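Local structure of thioesterase (Xanthomonas campestris pv. campestris, 2FUJ) at residues Lys8-Arg12 / Glu81-Glu85; Val17-Met22 / Pro71-Pro75; Tyr36-Arg41 / Ile78-Leu82; Pro59-Asn65 / Gly111-Trp117. The protein probably hydrolyses fatty acyl-CoA thioesters, acting as a tetramer of hotdog-fold subunits. One frame throughout, in Å; residues are numbered along the deposited sequence.

Contact 1 (Lys8-Arg12 / Glu81-Glu85); sequences KILAR and ELFVE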
loop_
_atom_site.group_PDB
_atom_site.type_symbol
_atom_site.label_atom_id
_atom_site.label_comp_id
_atom_site.label_asym_id
_atom_site.label_seq_id
_atom_site.Cartn_x
_atom_site.Cartn_y
_atom_site.Cartn_z
ATOM N N LYS A 8 -12.683 29.516 6.444
ATOM C CA LYS A 8 -11.602 28.645 6.992
ATOM C C LYS A 8 -11.678 27.227 6.431
ATOM O O LYS A 8 -10.737 26.751 5.789
ATOM C CB LYS A 8 -11.695 28.584 8.518
ATOM C CG LYS A 8 -10.585 29.312 9.240
ATOM C CD LYS A 8 -10.712 29.162 10.754
ATOM C CE LYS A 8 -10.472 27.721 11.215
ATOM N NZ LYS A 8 -9.083 27.247 10.911
ATOM N N ILE A 9 -12.808 26.568 6.675
ATOM C CA ILE A 9 -13.030 25.194 6.234
ATOM C C ILE A 9 -13.091 25.039 4.718
ATOM O O ILE A 9 -13.775 25.797 4.031
ATOM C CB ILE A 9 -14.336 24.624 6.831
ATOM C CG1 ILE A 9 -14.439 24.975 8.321
ATOM C CG2 ILE A 9 -14.364 23.118 6.667
ATOM C CD1 ILE A 9 -13.303 24.478 9.261
ATOM N N LEU A 10 -12.364 24.051 4.207
ATOM C CA LEU A 10 -12.326 23.758 2.783
ATOM C C LEU A 10 -13.223 22.552 2.524
ATOM O O LEU A 10 -13.976 22.519 1.547
ATOM C CB LEU A 10 -10.892 23.432 2.344
ATOM C CG LEU A 10 -9.916 24.612 2.297
ATOM C CD1 LEU A 10 -8.492 24.128 2.008
ATOM C CD2 LEU A 10 -10.383 25.591 1.231
ATOM N N ALA A 11 -13.131 21.561 3.407
ATOM C CA ALA A 11 -13.917 20.347 3.275
ATOM C C ALA A 11 -13.870 19.459 4.514
ATOM O O ALA A 11 -12.940 19.532 5.312
ATOM C CB ALA A 11 -13.430 19.564 2.063
ATOM N N ARG A 12 -14.894 18.621 4.659
ATOM C CA ARG A 12 -15.003 17.667 5.757
ATOM C C ARG A 12 -15.391 16.379 5.024
ATOM O O ARG A 12 -16.567 16.128 4.743
ATOM C CB ARG A 12 -16.083 18.121 6.749
ATOM C CG ARG A 12 -15.829 19.537 7.271
ATOM C CD ARG A 12 -16.806 19.985 8.351
ATOM N NE ARG A 12 -16.614 19.264 9.604
ATOM C CZ ARG A 12 -17.432 18.322 10.059
ATOM N NH1 ARG A 12 -18.509 17.987 9.363
ATOM N NH2 ARG A 12 -17.170 17.706 11.208
ATOM N N GLU A 81 -11.138 16.684 8.035
ATOM C CA GLU A 81 -11.454 18.092 7.976
ATOM C C GLU A 81 -10.249 18.859 7.451
ATOM O O GLU A 81 -9.162 18.776 8.013
ATOM C CB GLU A 81 -11.820 18.554 9.381
ATOM C CG GLU A 81 -12.167 20.007 9.522
ATOM C CD GLU A 81 -12.636 20.317 10.928
ATOM O OE1 GLU A 81 -13.782 19.950 11.272
ATOM O OE2 GLU A 81 -11.849 20.905 11.695
ATOM N N LEU A 82 -10.456 19.596 6.367
ATOM C CA LEU A 82 -9.395 20.389 5.760
ATOM C C LEU A 82 -9.745 21.874 5.833
ATOM O O LEU A 82 -10.885 22.262 5.606
ATOM C CB LEU A 82 -9.216 19.994 4.296
ATOM C CG LEU A 82 -8.862 18.538 4.011
ATOM C CD1 LEU A 82 -8.720 18.340 2.511
ATOM C CD2 LEU A 82 -7.565 18.173 4.724
ATOM N N PHE A 83 -8.762 22.705 6.154
ATOM C CA PHE A 83 -8.998 24.146 6.219
ATOM C C PHE A 83 -7.748 24.908 5.794
ATOM O O PHE A 83 -6.661 24.337 5.717
ATOM C CB PHE A 83 -9.415 24.571 7.632
ATOM C CG PHE A 83 -8.480 24.107 8.709
ATOM C CD1 PHE A 83 -8.479 22.784 9.130
ATOM C CD2 PHE A 83 -7.580 24.991 9.288
ATOM C CE1 PHE A 83 -7.587 22.347 10.118
ATOM C CE2 PHE A 83 -6.690 24.561 10.273
ATOM C CZ PHE A 83 -6.696 23.234 10.684
ATOM N N VAL A 84 -7.906 26.194 5.507
ATOM C CA VAL A 84 -6.775 27.016 5.088
ATOM C C VAL A 84 -6.040 27.564 6.306
ATOM O O VAL A 84 -6.580 28.376 7.061
ATOM C CB VAL A 84 -7.233 28.198 4.203
ATOM C CG1 VAL A 84 -6.027 29.045 3.790
ATOM C CG2 VAL A 84 -7.952 27.674 2.976
ATOM N N GLU A 85 -4.811 27.105 6.500
ATOM C CA GLU A 85 -4.002 27.560 7.611
ATOM C C GLU A 85 -3.207 28.781 7.176
ATOM O O GLU A 85 -3.079 29.750 7.922
ATOM C CB GLU A 85 -3.036 26.469 8.062
ATOM C CG GLU A 85 -2.214 26.851 9.284
ATOM C CD GLU A 85 -1.148 25.830 9.615
ATOM O OE1 GLU A 85 -1.491 24.637 9.811
ATOM O OE2 GLU A 85 0.044 26.221 9.673
#

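Contact 2 (Val17-Met22 / Pro71-Pro75); sequences VRWRDM and PLVWP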
loop_
_atom_site.group_PDB
_atom_site.type_symbol
_atom_site.label_atom_id
_atom_site.label_comp_id
_atom_site.label_asym_id
_atom_site.label_seq_id
_atom_site.Cartn_x
_atom_site.Cartn_y
_atom_site.Cartn_z
ATOM N N VAL A 17 -11.986 3.434 6.592
ATOM C CA VAL A 17 -10.700 2.821 6.892
ATOM C C VAL A 17 -10.776 1.375 6.404
ATOM O O VAL A 17 -11.847 0.766 6.432
ATOM C CB VAL A 17 -10.401 2.833 8.413
ATOM C CG1 VAL A 17 -9.198 1.952 8.730
ATOM C CG2 VAL A 17 -10.118 4.246 8.863
ATOM N N ARG A 18 -9.649 0.836 5.953
ATOM C CA ARG A 18 -9.594 -0.536 5.474
ATOM C C ARG A 18 -8.775 -1.367 6.448
ATOM O O ARG A 18 -7.878 -0.857 7.109
ATOM C CB ARG A 18 -8.957 -0.599 4.083
ATOM C CG ARG A 18 -9.777 -0.003 2.958
ATOM C CD ARG A 18 -8.947 0.035 1.692
ATOM N NE ARG A 18 -9.592 0.767 0.604
ATOM C CZ ARG A 18 -8.998 1.052 -0.549
ATOM N NH1 ARG A 18 -7.748 0.665 -0.764
ATOM N NH2 ARG A 18 -9.648 1.721 -1.487
ATOM N N TRP A 19 -9.095 -2.653 6.535
ATOM C CA TRP A 19 -8.398 -3.548 7.439
ATOM C C TRP A 19 -6.898 -3.542 7.135
ATOM O O TRP A 19 -6.072 -3.548 8.050
ATOM C CB TRP A 19 -8.972 -4.964 7.309
ATOM C CG TRP A 19 -8.468 -5.923 8.331
ATOM C CD1 TRP A 19 -8.890 -6.054 9.622
ATOM C CD2 TRP A 19 -7.412 -6.866 8.154
ATOM N NE1 TRP A 19 -8.155 -7.026 10.263
ATOM C CE2 TRP A 19 -7.242 -7.541 9.381
ATOM C CE3 TRP A 19 -6.589 -7.208 7.076
ATOM C CZ2 TRP A 19 -6.279 -8.539 9.557
ATOM C CZ3 TRP A 19 -5.634 -8.195 7.255
ATOM C CH2 TRP A 19 -5.489 -8.849 8.484
ATOM N N ARG A 20 -6.557 -3.537 5.849
ATOM C CA ARG A 20 -5.159 -3.522 5.406
ATOM C C ARG A 20 -4.418 -2.243 5.823
ATOM O O ARG A 20 -3.191 -2.178 5.736
ATOM C CB ARG A 20 -5.107 -3.686 3.878
ATOM C CG ARG A 20 -3.767 -3.393 3.220
ATOM C CD ARG A 20 -2.685 -4.353 3.685
ATOM N NE ARG A 20 -1.361 -3.930 3.250
ATOM C CZ ARG A 20 -0.254 -4.089 3.969
ATOM N NH1 ARG A 20 -0.306 -4.670 5.158
ATOM N NH2 ARG A 20 0.902 -3.627 3.515
ATOM N N ASP A 21 -5.164 -1.229 6.266
ATOM C CA ASP A 21 -4.561 0.036 6.683
ATOM C C ASP A 21 -3.728 -0.146 7.943
ATOM O O ASP A 21 -2.810 0.625 8.206
ATOM C CB ASP A 21 -5.640 1.093 6.954
ATOM C CG ASP A 21 -6.253 1.669 5.680
ATOM O OD1 ASP A 21 -7.257 2.393 5.802
ATOM O OD2 ASP A 21 -5.744 1.419 4.573
ATOM N N MET A 22 -4.063 -1.160 8.732
ATOM C CA MET A 22 -3.327 -1.409 9.963
ATOM C C MET A 22 -2.013 -2.133 9.700
ATOM O O MET A 22 -1.856 -2.807 8.685
ATOM C CB MET A 22 -4.178 -2.234 10.941
ATOM C CG MET A 22 -5.496 -1.565 11.360
ATOM S SD MET A 22 -6.338 -2.450 12.714
ATOM C CE MET A 22 -6.917 -3.914 11.857
ATOM N N PRO A 71 -4.015 6.382 18.548
ATOM C CA PRO A 71 -4.138 5.293 17.582
ATOM C C PRO A 71 -5.521 5.097 16.995
ATOM O O PRO A 71 -6.535 5.237 17.680
ATOM C CB PRO A 71 -3.666 4.078 18.373
ATOM C CG PRO A 71 -4.110 4.392 19.758
ATOM C CD PRO A 71 -3.744 5.857 19.897
ATOM N N LEU A 72 -5.531 4.777 15.707
ATOM C CA LEU A 72 -6.754 4.529 14.960
ATOM C C LEU A 72 -6.797 3.042 14.645
ATOM O O LEU A 72 -5.800 2.462 14.212
ATOM C CB LEU A 72 -6.737 5.333 13.657
ATOM C CG LEU A 72 -7.746 4.962 12.564
ATOM C CD1 LEU A 72 -9.170 5.263 13.016
ATOM C CD2 LEU A 72 -7.420 5.742 11.311
ATOM N N VAL A 73 -7.941 2.416 14.880
ATOM C CA VAL A 73 -8.073 0.999 14.594
ATOM C C VAL A 73 -9.321 0.708 13.769
ATOM O O VAL A 73 -10.348 1.368 13.910
ATOM C CB VAL A 73 -8.126 0.163 15.898
ATOM C CG1 VAL A 73 -6.881 0.416 16.715
ATOM C CG2 VAL A 73 -9.366 0.518 16.704
ATOM N N TRP A 74 -9.206 -0.271 12.885
ATOM C CA TRP A 74 -10.319 -0.692 12.055
ATOM C C TRP A 74 -11.291 -1.314 13.061
ATOM O O TRP A 74 -10.859 -1.880 14.066
ATOM C CB TRP A 74 -9.811 -1.729 11.053
ATOM C CG TRP A 74 -10.832 -2.283 10.121
ATOM C CD1 TRP A 74 -11.115 -1.852 8.861
ATOM C CD2 TRP A 74 -11.663 -3.424 10.355
ATOM N NE1 TRP A 74 -12.067 -2.661 8.287
ATOM C CE2 TRP A 74 -12.423 -3.633 9.185
ATOM C CE3 TRP A 74 -11.837 -4.293 11.439
ATOM C CZ2 TRP A 74 -13.345 -4.676 9.069
ATOM C CZ3 TRP A 74 -12.753 -5.331 11.323
ATOM C CH2 TRP A 74 -13.494 -5.511 10.147
ATOM N N PRO A 75 -12.610 -1.244 12.802
ATOM C CA PRO A 75 -13.309 -0.647 11.659
ATOM C C PRO A 75 -13.818 0.787 11.856
ATOM O O PRO A 75 -14.843 1.158 11.291
ATOM C CB PRO A 75 -14.463 -1.610 11.448
ATOM C CG PRO A 75 -14.861 -1.892 12.866
ATOM C CD PRO A 75 -13.542 -2.061 13.602
#

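Contact 3 (Tyr36-Arg41 / Ile78-Leu82); sequences YLEEAR and ILVEL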
loop_
_atom_site.group_PDB
_atom_site.type_symbol
_atom_site.label_atom_id
_atom_site.label_comp_id
_atom_site.label_asym_id
_atom_site.label_seq_id
_atom_site.Cartn_x
_atom_site.Cartn_y
_atom_site.Cartn_z
ATOM N N TYR A 36 -4.846 9.359 3.666
ATOM C CA TYR A 36 -6.199 9.815 3.986
ATOM C C TYR A 36 -6.298 11.295 3.627
ATOM O O TYR A 36 -7.314 11.760 3.111
ATOM C CB TYR A 36 -6.502 9.656 5.478
ATOM C CG TYR A 36 -6.534 8.239 5.991
ATOM C CD1 TYR A 36 -6.970 7.189 5.180
ATOM C CD2 TYR A 36 -6.179 7.951 7.304
ATOM C CE1 TYR A 36 -7.048 5.886 5.669
ATOM C CE2 TYR A 36 -6.256 6.652 7.806
ATOM C CZ TYR A 36 -6.693 5.624 6.982
ATOM O OH TYR A 36 -6.776 4.344 7.478
ATOM N N LEU A 37 -5.232 12.034 3.908
ATOM C CA LEU A 37 -5.212 13.462 3.617
ATOM C C LEU A 37 -5.238 13.693 2.116
ATOM O O LEU A 37 -5.844 14.646 1.625
ATOM C CB LEU A 37 -3.969 14.101 4.238
ATOM C CG LEU A 37 -3.935 14.019 5.761
ATOM C CD1 LEU A 37 -2.621 14.573 6.285
ATOM C CD2 LEU A 37 -5.115 14.793 6.330
ATOM N N GLU A 38 -4.571 12.806 1.385
ATOM C CA GLU A 38 -4.531 12.891 -0.063
ATOM C C GLU A 38 -5.934 12.680 -0.631
ATOM O O GLU A 38 -6.420 13.487 -1.424
ATOM C CB GLU A 38 -3.574 11.821 -0.592
ATOM C CG GLU A 38 -3.454 11.721 -2.088
ATOM C CD GLU A 38 -2.554 10.564 -2.477
ATOM O OE1 GLU A 38 -2.991 9.402 -2.351
ATOM O OE2 GLU A 38 -1.402 10.817 -2.883
ATOM N N GLU A 39 -6.590 11.600 -0.210
ATOM C CA GLU A 39 -7.935 11.300 -0.697
ATOM C C GLU A 39 -8.875 12.475 -0.446
ATOM O O GLU A 39 -9.649 12.859 -1.318
ATOM C CB GLU A 39 -8.486 10.045 -0.015
ATOM C CG GLU A 39 -9.757 9.475 -0.661
ATOM C CD GLU A 39 -9.559 9.069 -2.115
ATOM O OE1 GLU A 39 -8.408 8.780 -2.508
ATOM O OE2 GLU A 39 -10.561 9.025 -2.867
ATOM N N ALA A 40 -8.800 13.050 0.749
ATOM C CA ALA A 40 -9.653 14.186 1.085
ATOM C C ALA A 40 -9.405 15.353 0.131
ATOM O O ALA A 40 -10.346 15.979 -0.340
ATOM C CB ALA A 40 -9.409 14.626 2.535
ATOM N N ARG A 41 -8.141 15.638 -0.170
ATOM C CA ARG A 41 -7.838 16.743 -1.079
ATOM C C ARG A 41 -8.409 16.559 -2.486
ATOM O O ARG A 41 -8.969 17.496 -3.066
ATOM C CB ARG A 41 -6.328 16.966 -1.188
ATOM C CG ARG A 41 -5.667 17.449 0.082
ATOM C CD ARG A 41 -4.340 18.131 -0.232
ATOM N NE ARG A 41 -3.451 17.262 -0.993
ATOM C CZ ARG A 41 -2.749 16.262 -0.467
ATOM N NH1 ARG A 41 -2.822 16.001 0.832
ATOM N NH2 ARG A 41 -1.973 15.519 -1.246
ATOM N N ILE A 78 -13.225 7.419 9.478
ATOM C CA ILE A 78 -12.858 8.769 9.886
ATOM C C ILE A 78 -13.499 9.900 9.104
ATOM O O ILE A 78 -14.157 9.691 8.097
ATOM C CB ILE A 78 -11.341 8.940 9.758
ATOM C CG1 ILE A 78 -10.940 8.682 8.297
ATOM C CG2 ILE A 78 -10.635 7.974 10.687
ATOM C CD1 ILE A 78 -10.793 7.229 7.832
ATOM N N LEU A 79 -13.280 11.112 9.598
ATOM C CA LEU A 79 -13.772 12.315 8.960
ATOM C C LEU A 79 -12.566 13.222 8.816
ATOM O O LEU A 79 -11.958 13.618 9.815
ATOM C CB LEU A 79 -14.824 12.999 9.830
ATOM C CG LEU A 79 -15.325 14.308 9.236
ATOM C CD1 LEU A 79 -16.072 14.023 7.941
ATOM C CD2 LEU A 79 -16.222 14.997 10.230
ATOM N N VAL A 80 -12.201 13.544 7.582
ATOM C CA VAL A 80 -11.046 14.401 7.373
ATOM C C VAL A 80 -11.467 15.822 7.088
ATOM O O VAL A 80 -12.063 16.125 6.062
ATOM C CB VAL A 80 -10.162 13.888 6.231
ATOM C CG1 VAL A 80 -8.899 14.733 6.134
ATOM C CG2 VAL A 80 -9.801 12.452 6.482
ATOM N N GLU A 81 -11.138 16.684 8.035
ATOM C CA GLU A 81 -11.454 18.092 7.976
ATOM C C GLU A 81 -10.249 18.859 7.451
ATOM O O GLU A 81 -9.162 18.776 8.013
ATOM C CB GLU A 81 -11.820 18.554 9.381
ATOM C CG GLU A 81 -12.167 20.007 9.522
ATOM C CD GLU A 81 -12.636 20.317 10.928
ATOM O OE1 GLU A 81 -13.782 19.950 11.272
ATOM O OE2 GLU A 81 -11.849 20.905 11.695
ATOM N N LEU A 82 -10.456 19.596 6.367
ATOM C CA LEU A 82 -9.395 20.389 5.760
ATOM C C LEU A 82 -9.745 21.874 5.833
ATOM O O LEU A 82 -10.885 22.262 5.606
ATOM C CB LEU A 82 -9.216 19.994 4.296
ATOM C CG LEU A 82 -8.862 18.538 4.011
ATOM C CD1 LEU A 82 -8.720 18.340 2.511
ATOM C CD2 LEU A 82 -7.565 18.173 4.724
#

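Contact 4 (Pro59-Asn65 / Gly111-Trp117); sequences PVVAATN and GNVVVVW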
loop_
_atom_site.group_PDB
_atom_site.type_symbol
_atom_site.label_atom_id
_atom_site.label_comp_id
_atom_site.label_asym_id
_atom_site.label_seq_id
_atom_site.Cartn_x
_atom_site.Cartn_y
_atom_site.Cartn_z
ATOM N N PRO A 59 -0.903 21.810 -8.982
ATOM C CA PRO A 59 -0.467 21.663 -7.588
ATOM C C PRO A 59 0.403 20.448 -7.294
ATOM O O PRO A 59 0.174 19.359 -7.816
ATOM C CB PRO A 59 -1.785 21.592 -6.838
ATOM C CG PRO A 59 -2.607 20.762 -7.748
ATOM C CD PRO A 59 -2.299 21.348 -9.125
ATOM N N VAL A 60 1.404 20.649 -6.445
ATOM C CA VAL A 60 2.297 19.577 -6.033
ATOM C C VAL A 60 2.546 19.763 -4.543
ATOM O O VAL A 60 2.684 20.888 -4.062
ATOM C CB VAL A 60 3.646 19.620 -6.800
ATOM C CG1 VAL A 60 3.399 19.457 -8.296
ATOM C CG2 VAL A 60 4.367 20.922 -6.524
ATOM N N VAL A 61 2.588 18.663 -3.805
ATOM C CA VAL A 61 2.819 18.733 -2.371
ATOM C C VAL A 61 4.287 18.964 -2.056
ATOM O O VAL A 61 5.148 18.171 -2.436
ATOM C CB VAL A 61 2.357 17.446 -1.674
ATOM C CG1 VAL A 61 2.809 17.447 -0.227
ATOM C CG2 VAL A 61 0.849 17.337 -1.751
ATOM N N ALA A 62 4.565 20.056 -1.351
ATOM C CA ALA A 62 5.925 20.411 -0.988
ATOM C C ALA A 62 6.312 19.831 0.361
ATOM O O ALA A 62 7.488 19.579 0.622
ATOM C CB ALA A 62 6.071 21.922 -0.965
ATOM N N ALA A 63 5.318 19.621 1.221
ATOM C CA ALA A 63 5.577 19.070 2.548
ATOM C C ALA A 63 4.327 18.516 3.235
ATOM O O ALA A 63 3.222 19.017 3.039
ATOM C CB ALA A 63 6.205 20.149 3.440
ATOM N N THR A 64 4.520 17.464 4.024
ATOM C CA THR A 64 3.439 16.871 4.803
ATOM C C THR A 64 3.929 16.859 6.244
ATOM O O THR A 64 4.978 16.288 6.552
ATOM C CB THR A 64 3.086 15.425 4.366
ATOM O OG1 THR A 64 4.268 14.616 4.325
ATOM C CG2 THR A 64 2.408 15.438 3.008
ATOM N N ASN A 65 3.176 17.517 7.117
ATOM C CA ASN A 65 3.519 17.616 8.526
ATOM C C ASN A 65 2.342 17.045 9.290
ATOM O O ASN A 65 1.348 17.726 9.524
ATOM C CB ASN A 65 3.756 19.083 8.884
ATOM C CG ASN A 65 4.772 19.744 7.967
ATOM O OD1 ASN A 65 4.443 20.662 7.220
ATOM N ND2 ASN A 65 6.007 19.270 8.012
ATOM N N GLY A 111 -2.231 18.764 11.940
ATOM C CA GLY A 111 -1.006 19.158 11.275
ATOM C C GLY A 111 -1.407 19.825 9.974
ATOM O O GLY A 111 -2.499 20.381 9.877
ATOM N N ASN A 112 -0.543 19.778 8.967
ATOM C CA ASN A 112 -0.872 20.395 7.692
ATOM C C ASN A 112 -0.085 19.813 6.529
ATOM O O ASN A 112 0.814 18.992 6.716
ATOM C CB ASN A 112 -0.605 21.900 7.745
ATOM C CG ASN A 112 0.845 22.215 8.035
ATOM O OD1 ASN A 112 1.193 22.599 9.149
ATOM N ND2 ASN A 112 1.703 22.036 7.039
ATOM N N VAL A 113 -0.455 20.252 5.333
ATOM C CA VAL A 113 0.202 19.862 4.097
ATOM C C VAL A 113 0.407 21.151 3.303
ATOM O O VAL A 113 -0.526 21.941 3.126
ATOM C CB VAL A 113 -0.666 18.902 3.262
ATOM C CG1 VAL A 113 0.035 18.592 1.947
ATOM C CG2 VAL A 113 -0.927 17.626 4.037
ATOM N N VAL A 114 1.629 21.373 2.834
ATOM C CA VAL A 114 1.924 22.572 2.067
ATOM C C VAL A 114 1.869 22.246 0.588
ATOM O O VAL A 114 2.583 21.369 0.115
ATOM C CB VAL A 114 3.319 23.128 2.409
ATOM C CG1 VAL A 114 3.642 24.297 1.503
ATOM C CG2 VAL A 114 3.359 23.563 3.866
ATOM N N VAL A 115 1.001 22.950 -0.126
ATOM C CA VAL A 115 0.831 22.749 -1.553
ATOM C C VAL A 115 1.327 23.961 -2.328
ATOM O O VAL A 115 1.107 25.097 -1.918
ATOM C CB VAL A 115 -0.652 22.527 -1.904
ATOM C CG1 VAL A 115 -0.826 22.472 -3.409
ATOM C CG2 VAL A 115 -1.146 21.247 -1.250
ATOM N N VAL A 116 1.995 23.709 -3.447
ATOM C CA VAL A 116 2.518 24.780 -4.284
ATOM C C VAL A 116 2.159 24.488 -5.734
ATOM O O VAL A 116 2.040 23.327 -6.126
ATOM C CB VAL A 116 4.067 24.899 -4.157
ATOM C CG1 VAL A 116 4.464 25.139 -2.711
ATOM C CG2 VAL A 116 4.730 23.633 -4.678
ATOM N N TRP A 117 1.947 25.534 -6.524
ATOM C CA TRP A 117 1.637 25.346 -7.934
ATOM C C TRP A 117 2.901 25.715 -8.681
ATOM O O TRP A 117 3.239 26.895 -8.823
ATOM C CB TRP A 117 0.452 26.221 -8.359
ATOM C CG TRP A 117 -0.827 25.820 -7.690
ATOM C CD1 TRP A 117 -1.128 25.935 -6.365
ATOM C CD2 TRP A 117 -1.952 25.174 -8.300
ATOM N NE1 TRP A 117 -2.364 25.398 -6.108
ATOM C CE2 TRP A 117 -2.894 24.924 -7.277
ATOM C CE3 TRP A 117 -2.256 24.782 -9.613
ATOM C CZ2 TRP A 117 -4.126 24.298 -7.521
ATOM C CZ3 TRP A 117 -3.490 24.156 -9.859
ATOM C CH2 TRP A 117 -4.405 23.922 -8.813
#

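Contact 1 (Lys8-Arg12 / Glu81-Glu85)
Lys-8 lies alongside Phe-83, its chain bent at the last two torsions so that NZ comes to 3.2 Å from CD2 of the Phe-83 ring, approaching it obliquely. Val-84 N donates to Lys-8 O at 2.9 Å. Ile-9 pairs with Phe-83 without hydrogen bonds, and its CD1 rests loosely near the phenylalanine CB. At Leu-10 the regular alternation breaks. Leu-10 N and Ala-11 N both donate to Leu-82 O, at 2.7 and 3.2 Å, from the same face of the carbonyl plane; this is a classic beta bulge, set in the antiparallel pairing of strand 9-15 with strand 78-87 at one edge of the hotdog sheet within the chain. The extra residue turns the Leu-10 side chain toward the partner strand, where CD2 meets Val-84 CG2 at 3.6 Å. Leu-82 N then donates to Ala-11 O at 2.7 Å in a nearly straight bond (N-H...O 176°), with Glu-81 CA-H also close to that oxygen. Arg-12 runs beside Glu-81, which stretches out with CG trans to its own backbone N (chi1 179°). The guanidinium offers its edge, but NE to Glu-81 OE1 is a weak salt bridge at 3.4 Å. Stronger partners lie elsewhere: Glu-104 for Arg-12, Arg-97 for Glu-81.

Contact 2 (Val17-Met22 / Pro71-Pro75)
Two loops of the hotdog fold meet here at a subunit interface: 17-22, with its short 3-10 turn, precedes helix 30-47, and the loop 71-75 leads into strand 78-87. Two tryptophans carry the contact. Trp-19 turns the edge of its indole to the face of Trp-74 in a T-shaped stack, the planes at 88° and the Trp-19 five-membered ring 5.2 Å from the Trp-74 six-membered ring, centroid to centroid. Its CD1 sits off-centre over that face, while Trp-19 CB makes a CH-pi contact with the five-membered ring, 4.0 Å from its centroid. Pro-75 CB presses on the opposite face of Trp-74, so the indole is held between the two; the peptide before Pro-75 is cis. Met-22 crosses the Trp-74 side chain at about a right angle. A bend at chi3 (-72°) lays its CE against Trp-74 CB at 3.7 Å, and its SD accepts a weak bond from Trp-74 N at 3.6 Å. On the side toward Tyr-36 and Ile-78, the Val-17 and Leu-72 side chains run past each other in opposite directions, CG2 to CD2 3.9 Å. In the turn itself, Arg-18 N donates to Asp-21 OD1 at 2.9 Å, from above the carboxylate plane; Tyr-36 OH and Arg-18 NH2 of the second subunit also meet that oxygen. Alongside the stack, Trp-19 N and Trp-74 NE1 bond to separate oxygens, OE1 and OE2, of Glu-39 of the second subunit, which fixes how the Trp-74 ring is turned.

Contact 3 (Tyr36-Arg41 / Ile78-Leu82)
Ala-40 of the helix and Val-80 of the strand meet at the middle of the hotdog packing, where the long helix 30-47 lies across the curved antiparallel sheet; the short segments run 65° apart with their axes 8.9 Å from each other. Ala-40 CB has Val-80 CG1 at 3.6 Å and Leu-82 CD1 at 3.8 Å, a small methyl that lets the helix come close to the strand. Val-80 holds CG1 anti to the backbone N (chi1 -175°), and this puts that methyl between Ala-40 and Leu-37. Leu-37 keeps CG beside its backbone N (chi1 -63°); its CD2 approaches Val-80 CG1 at 3.8 Å, the two side chains crossing at about a right angle. The other valine branch, CG2, faces Tyr-36 CB more distantly. Leu-82 has an extended second torsion, carrying CD1 to Ala-40 CB and to the Arg-41 CG methylene. Along this row the contact is wholly apolar, whereas Glu-81 and Leu-79 point to the other face of the sheet. Tyr-36 closes the far end: its hydroxyl is hydrogen-bonded to Asp-21 OD1, and one face of the ring receives Ile-78 CD1, 4.5 Å from Tyr-36 CZ.

Contact 4 (Pro59-Asn65 / Gly111-Trp117)
A classic beta bulge interrupts this antiparallel pair: Ala-62 N and Ala-63 N both turn to Val-114 O, the first at 2.8 Å, the second only weakly at 3.4 Å. The register slips by one residue, so Val-61 pairs with Val-115 but Ala-63 with Val-114, and Ala-62 points its CB toward the partner strand. On either side regular pairing resumes, Val-60 bonding both ways with Val-116 and Asn-65 with Asn-112. The two asparagine side chains run side by side with their amide planes 67° apart; Asn-112 ND2 reaches Asn-65 OD1 at 3.1 Å, a weak bond bent to 128°. Just before it, Gly-111 CA makes a CA-H...O contact with Asn-65 O at 3.3 Å. Toward the other end, Pro-59 lies over one face of the Trp-117 ring, though its close fit there is doubtful. Val-61 and Val-113 meet CG1 to CG1 at 3.7 Å, crossing at about a right angle on the face shared with Thr-64. That face is turned to helix 30-47: Arg-41 touches Val-61 and Val-113, and Ile-34 touches Thr-64. Strand 107-116 bonds on its other edge to strand 91-100, while 58-68 is outermost within the chain. There Ala-63 to Asn-65 pair antiparallel with a strand of the fourth subunit, continuing the sheet across the interface, and Thr-64 OG1 bonds to Tyr-68 OH of that subunit.

In the fold
Contact 3 is the core of the four, centred about 4 Å from the middle of the chain, purely apolar and joining the helix to the sheet. Contacts 1 and 4 are partly buried strand pairs in that same sheet, at its two edges within the chain; each carries a bulge, but contact 1 adds a weak salt bridge between exposed Arg-12 and buried Glu-81 while contact 4 is lined with valines and meets the fourth subunit. Contact 1 shares Glu-81 and Leu-82 with contact 3, and Arg-41 ties contact 3 to contact 4. Contact 2, made by loops and aromatic rings, is buried beside other subunits; its Asp-21 bonds to Tyr-36 of contact 3.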